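Local atomic coordinates of glycoside transferase (Listeria monocytogenes, PDB entry 6R2M), a protein that is an extracellular glycoside hydrolase that probably cleaves exopolysaccharide. Residues L179-V184 against F220-D225; N208-M213 against N259-V264; L214-Y219 against T269-K274. All coordinates share one frame; numbering follows the deposited sequence.

Interaction 1. Residues L179-V184 against F220-D225; sequences LPIQTV and FDENGD
The C-terminal ends of two helices meet here, on the rim of what is most likely the helical (α/α)6 barrel of glycoside hydrolase family 8: the short helix 179-183 and the last turn of helix 209-223. Gln182 and Asn223 bring the backbones closest, their CA atoms 6.3 Å apart. Asn223 uses both ends of its amide. Its CG is anti to the carbonyl carbon, beside the backbone N, and its ND2 gives a hydrogen bond of 3.0 Å to Ile181 O, the oxygen lying nearly in the amide plane. The bond is fairly straight at the hydrogen (162°), although the donor sits above the plane of the carbonyl rather than on a lone pair. One residue on, Gln182 runs extended beyond CG and passes obliquely across Glu222, so that its NE2 donates a hydrogen bond of 2.8 Å to Glu222 OE2. Amide and carboxylate are twisted 43° apart, and the donor approaches from above the carboxylate plane. With CG anti to the backbone N (chi1 168°), Glu222 lays CG against the methyl CG2 of Ile181 at 3.6 Å, an apolar flank to the polar bond; the bend at chi2 then turns the carboxylate to Gln182. Ile181 itself continues into the protein, onto Ile215 and Ala218 of helix 209-223, while Tyr178 and Ile165 also pack on Glu222. With ND2 committed to a carbonyl, the amide of Asn223 is held from its other end by water: a single molecule donates to Gln182 O at 2.7 Å and to Asn223 OD1 at 3.2 Å.

Interaction 2. Residues N208-M213 against N259-V264; sequences NMIDQM and NESTAV
Paired N-caps start helices 209-223 and 262-274, neighbours in the probable (α/α)6 barrel. Asn208 has CG anti to the backbone N and turns OD1 back to accept from Ile210 N at 3.0 Å, in the plane of the side-chain carbonyl though bent at the hydrogen (138°). Ser261 OG, likewise anti to its backbone N, takes the N-H of Val264 at 3.0 Å along a straighter line (163°). No hydrogen bond joins the two segments, so what passes between them is apolar packing. Val264 is the main intruder. Its CG2 methyl, beside the backbone N, is pushed against the first turn of helix 209-223, where it sits 3.5 Å from Ile210 N and close to the Met209 carbonyl carbon, and it also meets Met209 CB at 3.7 Å. Ile210 answers with its longer branch: CG1 lies against that same methyl, and with chi2 at 178° the chain extends to put CD1 on Ala263 CB at 3.9 Å. Met209, bent at chi2 and chi3, leads its thioether away toward Phe230 and Leu234 of helix 228-241. Met213, a turn later, brushes Val264 more loosely before packing on Phe267 and Tyr271. Phe302 of helix 301-312 touches both Ile210 and Ala263. The capping hydroxyl doubles as packing surface, for Ser261 OG stands 3.8 Å from Ile210 CG1.

Interaction 3. Residues L214-Y219 against T269-K274; sequences LIAMAY and TQYFNK
The ring of Tyr271 is met along its edges: Met217 CG comes in near the ring plane, close to CD1, and Phe272 CE1 lies in plane at another part of the rim. Ala216 CB approaches obliquely, 4.0 Å from Tyr271 CE1. The other flat group, the Gln270 amide, presents OE1 to Met217 SD at a distance of 4.0 Å, with the two side chains crossing at about a right angle. Met217 therefore carries the contact. Its CG is anti to the carbonyl carbon, chi2 is extended (-172°), and the chain bends only at chi3, so it projects toward helix 262-274, resting CG on Tyr271 CB at 4.0 Å and setting SD over Gln270 CB. Lys274 CD closes the row at 4.3 Å from Met217 SD, the aliphatic part of the lysine serving as packing surface. Helices 209-223 and 262-274 run nearly parallel in these turns of the probable (α/α)6 barrel, with axes 10.2 Å apart and crossing at 21°, a separation bridged by Met217 and Tyr271. The polar ends find partners beyond these turns: Tyr271 OH with Asp231, Gln270 NE2 with Thr310, and Lys274 NZ in a salt bridge to Asp221, further along helix 209-223. With no hydrogen bond across the segments, the contact rests on a polarisable sulfur and on carbon surfaces, while the Lys274-Asp221 pair still ties the two helices together.

From the N terminus, helix 179-183 comes first, and interaction 1 closes a loop of 35 residues that runs through strands 193-195, 198-200 and 206-208 into helix 209-223. Interaction 2 then closes 45 residues, and interaction 3 closes 49, each loop containing helix 228-241 on the way to helix 262-274. All three pairs cross and none nests. Interactions 2 and 3 are successive levels along the same pair of helices, in touch through Met213 and Tyr271. Interaction 1 continues the line to the end of helix 209-223, where the Asp221-Lys274 salt bridge joins it to interaction 3. Helix 209-223 is shared by all.

Interaction 1. Residues L179-V184 against F220-D225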
# COMPACT_ATOMS: atom_id res chain seq x y z
N LEU A 179 -15.67 -10.53 6.66
CA LEU A 179 -16.17 -10.38 8.02
C LEU A 179 -15.23 -9.60 8.92
O LEU A 179 -15.72 -8.79 9.72
CB LEU A 179 -16.49 -11.76 8.63
CG LEU A 179 -17.29 -11.72 9.93
CD1 LEU A 179 -18.76 -11.53 9.61
CD2 LEU A 179 -17.10 -12.98 10.77
N PRO A 180 -13.89 -9.78 8.86
CA PRO A 180 -13.04 -8.97 9.75
C PRO A 180 -13.22 -7.48 9.56
O PRO A 180 -13.44 -6.76 10.55
CB PRO A 180 -11.62 -9.44 9.39
CG PRO A 180 -11.83 -10.88 8.98
CD PRO A 180 -13.14 -10.88 8.24
N ILE A 181 -13.18 -6.98 8.32
CA ILE A 181 -13.29 -5.53 8.13
C ILE A 181 -14.73 -5.05 8.28
O ILE A 181 -14.96 -3.86 8.55
CB ILE A 181 -12.67 -5.14 6.77
CG1 ILE A 181 -12.39 -3.63 6.69
CG2 ILE A 181 -13.56 -5.59 5.61
CD1 ILE A 181 -11.32 -3.15 7.67
N GLN A 182 -15.71 -5.94 8.14
CA GLN A 182 -17.10 -5.55 8.39
C GLN A 182 -17.41 -5.40 9.86
O GLN A 182 -18.36 -4.67 10.20
CB GLN A 182 -18.05 -6.59 7.80
CG GLN A 182 -18.15 -6.56 6.30
CD GLN A 182 -18.83 -7.80 5.73
OE1 GLN A 182 -19.13 -8.74 6.46
NE2 GLN A 182 -19.07 -7.81 4.42
N THR A 183 -16.65 -6.04 10.74
CA THR A 183 -17.02 -6.12 12.15
C THR A 183 -16.00 -5.49 13.10
O THR A 183 -16.26 -5.44 14.31
CB THR A 183 -17.26 -7.58 12.55
OG1 THR A 183 -16.09 -8.38 12.30
CG2 THR A 183 -18.40 -8.16 11.73
N VAL A 184 -14.87 -4.98 12.59
CA VAL A 184 -13.88 -4.34 13.45
C VAL A 184 -14.45 -3.03 14.00
O VAL A 184 -15.28 -2.36 13.36
CB VAL A 184 -12.58 -4.10 12.67
CG1 VAL A 184 -12.79 -3.07 11.56
CG2 VAL A 184 -11.45 -3.67 13.59
N PHE A 220 -13.93 1.88 4.89
CA PHE A 220 -14.84 2.64 4.05
C PHE A 220 -15.11 1.91 2.74
O PHE A 220 -16.25 1.87 2.26
CB PHE A 220 -14.27 4.02 3.76
CG PHE A 220 -15.16 4.86 2.90
CD1 PHE A 220 -14.86 5.06 1.56
CD2 PHE A 220 -16.30 5.44 3.42
CE1 PHE A 220 -15.69 5.83 0.75
CE2 PHE A 220 -17.13 6.21 2.62
CZ PHE A 220 -16.82 6.41 1.29
N ASP A 221 -14.06 1.33 2.15
CA ASP A 221 -14.21 0.64 0.87
C ASP A 221 -15.21 -0.50 0.96
O ASP A 221 -15.99 -0.72 0.02
CB ASP A 221 -12.86 0.12 0.40
CG ASP A 221 -11.96 1.21 -0.12
OD1 ASP A 221 -12.46 2.33 -0.37
OD2 ASP A 221 -10.75 0.94 -0.30
N GLU A 222 -15.18 -1.27 2.05
CA GLU A 222 -16.04 -2.43 2.18
C GLU A 222 -17.42 -2.05 2.70
O GLU A 222 -18.44 -2.54 2.19
CB GLU A 222 -15.40 -3.47 3.11
CG GLU A 222 -16.36 -4.60 3.55
CD GLU A 222 -16.93 -5.38 2.39
OE1 GLU A 222 -16.31 -5.39 1.31
OE2 GLU A 222 -18.02 -5.97 2.54
N ASN A 223 -17.47 -1.19 3.72
CA ASN A 223 -18.72 -0.95 4.44
C ASN A 223 -19.51 0.24 3.91
O ASN A 223 -20.70 0.35 4.22
CB ASN A 223 -18.42 -0.76 5.93
CG ASN A 223 -17.83 -2.00 6.55
OD1 ASN A 223 -18.34 -3.10 6.34
ND2 ASN A 223 -16.75 -1.84 7.31
N GLY A 224 -18.89 1.13 3.13
CA GLY A 224 -19.59 2.25 2.53
C GLY A 224 -19.77 3.45 3.42
O GLY A 224 -20.39 4.43 3.00
N ASP A 225 -19.27 3.39 4.65
CA ASP A 225 -19.32 4.49 5.59
C ASP A 225 -18.03 4.47 6.40
O ASP A 225 -17.38 3.43 6.51
CB ASP A 225 -20.50 4.39 6.55
CG ASP A 225 -21.84 4.55 5.86
OD1 ASP A 225 -22.50 3.53 5.60
OD2 ASP A 225 -22.23 5.71 5.59
O HOH W 1 -20.40 -4.10 8.52

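Interaction 2. Residues N208-M213 against N259-V264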
# COMPACT_ATOMS: atom_id res chain seq x y z
N ASN A 208 0.41 2.63 15.04
CA ASN A 208 1.09 3.25 13.90
C ASN A 208 0.02 3.78 12.95
O ASN A 208 -0.81 3.02 12.45
CB ASN A 208 1.98 2.21 13.22
CG ASN A 208 2.83 2.80 12.13
OD1 ASN A 208 2.37 3.59 11.32
ND2 ASN A 208 4.10 2.41 12.10
N MET A 209 0.03 5.10 12.70
CA MET A 209 -1.06 5.69 11.94
C MET A 209 -1.02 5.34 10.45
O MET A 209 -2.05 5.50 9.78
CB MET A 209 -1.07 7.21 12.13
CG MET A 209 -1.50 7.63 13.55
SD MET A 209 -3.20 7.13 13.96
CE MET A 209 -4.10 8.36 13.04
N ILE A 210 0.11 4.88 9.92
CA ILE A 210 0.08 4.30 8.57
C ILE A 210 -0.87 3.11 8.55
O ILE A 210 -1.75 3.02 7.68
CB ILE A 210 1.49 3.86 8.12
CG1 ILE A 210 2.41 5.07 7.99
CG2 ILE A 210 1.39 3.08 6.80
CD1 ILE A 210 3.83 4.67 7.59
N ASP A 211 -0.70 2.19 9.49
CA ASP A 211 -1.57 1.01 9.52
C ASP A 211 -3.01 1.41 9.83
O ASP A 211 -3.94 0.90 9.19
CB ASP A 211 -1.04 0.01 10.53
CG ASP A 211 0.43 -0.34 10.27
OD1 ASP A 211 0.83 -0.30 9.09
OD2 ASP A 211 1.15 -0.65 11.23
N GLN A 212 -3.21 2.35 10.75
CA GLN A 212 -4.56 2.80 11.06
C GLN A 212 -5.23 3.41 9.84
O GLN A 212 -6.42 3.17 9.60
CB GLN A 212 -4.54 3.79 12.22
CG GLN A 212 -4.10 3.19 13.57
CD GLN A 212 -5.20 2.32 14.19
OE1 GLN A 212 -6.36 2.68 14.13
NE2 GLN A 212 -4.81 1.19 14.78
N MET A 213 -4.50 4.22 9.05
CA MET A 213 -5.13 4.83 7.88
C MET A 213 -5.50 3.78 6.85
O MET A 213 -6.55 3.86 6.21
CB MET A 213 -4.21 5.88 7.24
CG MET A 213 -4.08 7.19 8.00
SD MET A 213 -5.65 7.94 8.47
CE MET A 213 -6.52 7.95 6.90
N ASN A 259 6.71 13.52 15.87
CA ASN A 259 7.06 13.16 14.50
C ASN A 259 5.81 13.01 13.63
O ASN A 259 4.80 12.43 14.05
CB ASN A 259 7.86 11.85 14.48
CG ASN A 259 9.27 12.02 14.99
OD1 ASN A 259 9.64 13.09 15.48
ND2 ASN A 259 10.07 10.96 14.89
N GLU A 260 5.89 13.55 12.43
CA GLU A 260 4.85 13.36 11.43
C GLU A 260 5.32 12.34 10.40
O GLU A 260 6.51 12.03 10.30
CB GLU A 260 4.49 14.69 10.76
CG GLU A 260 3.72 15.64 11.67
CD GLU A 260 3.75 17.09 11.17
OE1 GLU A 260 4.75 17.78 11.46
OE2 GLU A 260 2.81 17.51 10.46
N SER A 261 4.36 11.80 9.63
CA SER A 261 4.65 10.78 8.64
C SER A 261 4.15 11.23 7.27
O SER A 261 2.99 11.60 7.13
CB SER A 261 3.98 9.45 9.00
OG SER A 261 3.82 8.64 7.83
N THR A 262 5.05 11.19 6.28
CA THR A 262 4.64 11.50 4.92
C THR A 262 3.54 10.57 4.44
O THR A 262 2.52 11.02 3.89
CB THR A 262 5.86 11.43 4.00
OG1 THR A 262 6.80 12.43 4.38
CG2 THR A 262 5.45 11.67 2.56
N ALA A 263 3.71 9.26 4.66
CA ALA A 263 2.70 8.31 4.20
C ALA A 263 1.35 8.55 4.87
O ALA A 263 0.31 8.44 4.22
CB ALA A 263 3.17 6.87 4.43
N VAL A 264 1.36 8.92 6.15
CA VAL A 264 0.11 9.22 6.85
C VAL A 264 -0.63 10.37 6.18
O VAL A 264 -1.84 10.31 5.99
CB VAL A 264 0.38 9.51 8.34
CG1 VAL A 264 -0.86 10.15 8.97
CG2 VAL A 264 0.71 8.21 9.04

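Interaction 3. Residues L214-Y219 against T269-K274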
# COMPACT_ATOMS: atom_id res chain seq x y z
N LEU A 214 -4.64 2.76 6.68
CA LEU A 214 -4.97 1.72 5.71
C LEU A 214 -6.22 0.95 6.14
O LEU A 214 -7.05 0.61 5.30
CB LEU A 214 -3.78 0.78 5.53
CG LEU A 214 -2.61 1.44 4.77
CD1 LEU A 214 -1.38 0.57 4.87
CD2 LEU A 214 -3.01 1.66 3.30
N ILE A 215 -6.37 0.69 7.44
CA ILE A 215 -7.58 0.01 7.92
C ILE A 215 -8.80 0.89 7.69
O ILE A 215 -9.86 0.42 7.25
CB ILE A 215 -7.45 -0.36 9.41
CG1 ILE A 215 -6.26 -1.30 9.61
CG2 ILE A 215 -8.77 -0.98 9.94
CD1 ILE A 215 -5.84 -1.43 11.05
N ALA A 216 -8.67 2.18 7.98
CA ALA A 216 -9.80 3.08 7.81
C ALA A 216 -10.26 3.13 6.36
O ALA A 216 -11.46 3.20 6.08
CB ALA A 216 -9.44 4.49 8.28
N MET A 217 -9.30 3.13 5.43
CA MET A 217 -9.68 3.15 4.02
C MET A 217 -10.33 1.83 3.59
O MET A 217 -11.31 1.84 2.84
CB MET A 217 -8.46 3.47 3.16
CG MET A 217 -8.25 4.98 3.13
SD MET A 217 -6.99 5.54 1.99
CE MET A 217 -5.64 4.81 2.80
N ALA A 218 -9.81 0.70 4.07
CA ALA A 218 -10.46 -0.58 3.77
C ALA A 218 -11.85 -0.63 4.39
O ALA A 218 -12.78 -1.18 3.79
CB ALA A 218 -9.60 -1.73 4.29
N TYR A 219 -11.99 -0.10 5.59
CA TYR A 219 -13.30 -0.04 6.24
C TYR A 219 -14.31 0.69 5.37
O TYR A 219 -15.43 0.22 5.15
CB TYR A 219 -13.17 0.64 7.60
CG TYR A 219 -14.39 0.53 8.45
CD1 TYR A 219 -15.43 1.46 8.32
CD2 TYR A 219 -14.52 -0.47 9.39
CE1 TYR A 219 -16.54 1.37 9.12
CE2 TYR A 219 -15.63 -0.57 10.19
CZ TYR A 219 -16.64 0.35 10.04
OH TYR A 219 -17.74 0.25 10.85
N THR A 269 -5.02 12.27 2.83
CA THR A 269 -5.52 13.00 1.67
C THR A 269 -6.42 12.11 0.83
O THR A 269 -7.53 12.52 0.45
CB THR A 269 -4.33 13.53 0.88
OG1 THR A 269 -3.61 14.45 1.72
CG2 THR A 269 -4.79 14.25 -0.38
N GLN A 270 -5.99 10.86 0.58
CA GLN A 270 -6.82 9.90 -0.14
C GLN A 270 -8.13 9.62 0.60
O GLN A 270 -9.20 9.55 -0.02
CB GLN A 270 -6.07 8.59 -0.35
CG GLN A 270 -4.81 8.74 -1.17
CD GLN A 270 -3.98 7.46 -1.20
OE1 GLN A 270 -4.51 6.36 -1.09
NE2 GLN A 270 -2.67 7.61 -1.32
N TYR A 271 -8.04 9.45 1.92
CA TYR A 271 -9.21 9.11 2.72
C TYR A 271 -10.22 10.25 2.73
O TYR A 271 -11.44 10.04 2.56
CB TYR A 271 -8.74 8.77 4.14
CG TYR A 271 -9.82 8.71 5.20
CD1 TYR A 271 -10.50 7.52 5.45
CD2 TYR A 271 -10.13 9.82 5.98
CE1 TYR A 271 -11.45 7.43 6.45
CE2 TYR A 271 -11.09 9.75 6.97
CZ TYR A 271 -11.75 8.56 7.19
OH TYR A 271 -12.71 8.51 8.18
N PHE A 272 -9.75 11.48 2.94
CA PHE A 272 -10.68 12.60 2.98
C PHE A 272 -11.32 12.83 1.61
O PHE A 272 -12.50 13.14 1.53
CB PHE A 272 -9.95 13.86 3.47
CG PHE A 272 -9.74 13.88 4.95
CD1 PHE A 272 -10.73 13.43 5.82
CD2 PHE A 272 -8.54 14.35 5.49
CE1 PHE A 272 -10.53 13.47 7.20
CE2 PHE A 272 -8.35 14.39 6.86
CZ PHE A 272 -9.34 13.94 7.71
N ASN A 273 -10.58 12.58 0.54
CA ASN A 273 -11.18 12.76 -0.78
C ASN A 273 -12.17 11.63 -1.10
O ASN A 273 -13.21 11.88 -1.72
CB ASN A 273 -10.08 12.91 -1.82
CG ASN A 273 -9.33 14.23 -1.66
OD1 ASN A 273 -9.91 15.23 -1.21
ND2 ASN A 273 -8.06 14.24 -2.00
N LYS A 274 -11.90 10.41 -0.65
CA LYS A 274 -12.84 9.31 -0.87
C LYS A 274 -14.13 9.49 -0.06
O LYS A 274 -15.19 9.03 -0.49
CB LYS A 274 -12.20 7.97 -0.49
CG LYS A 274 -11.11 7.51 -1.46
CD LYS A 274 -10.16 6.51 -0.80
CE LYS A 274 -10.85 5.17 -0.54
NZ LYS A 274 -10.96 4.38 -1.80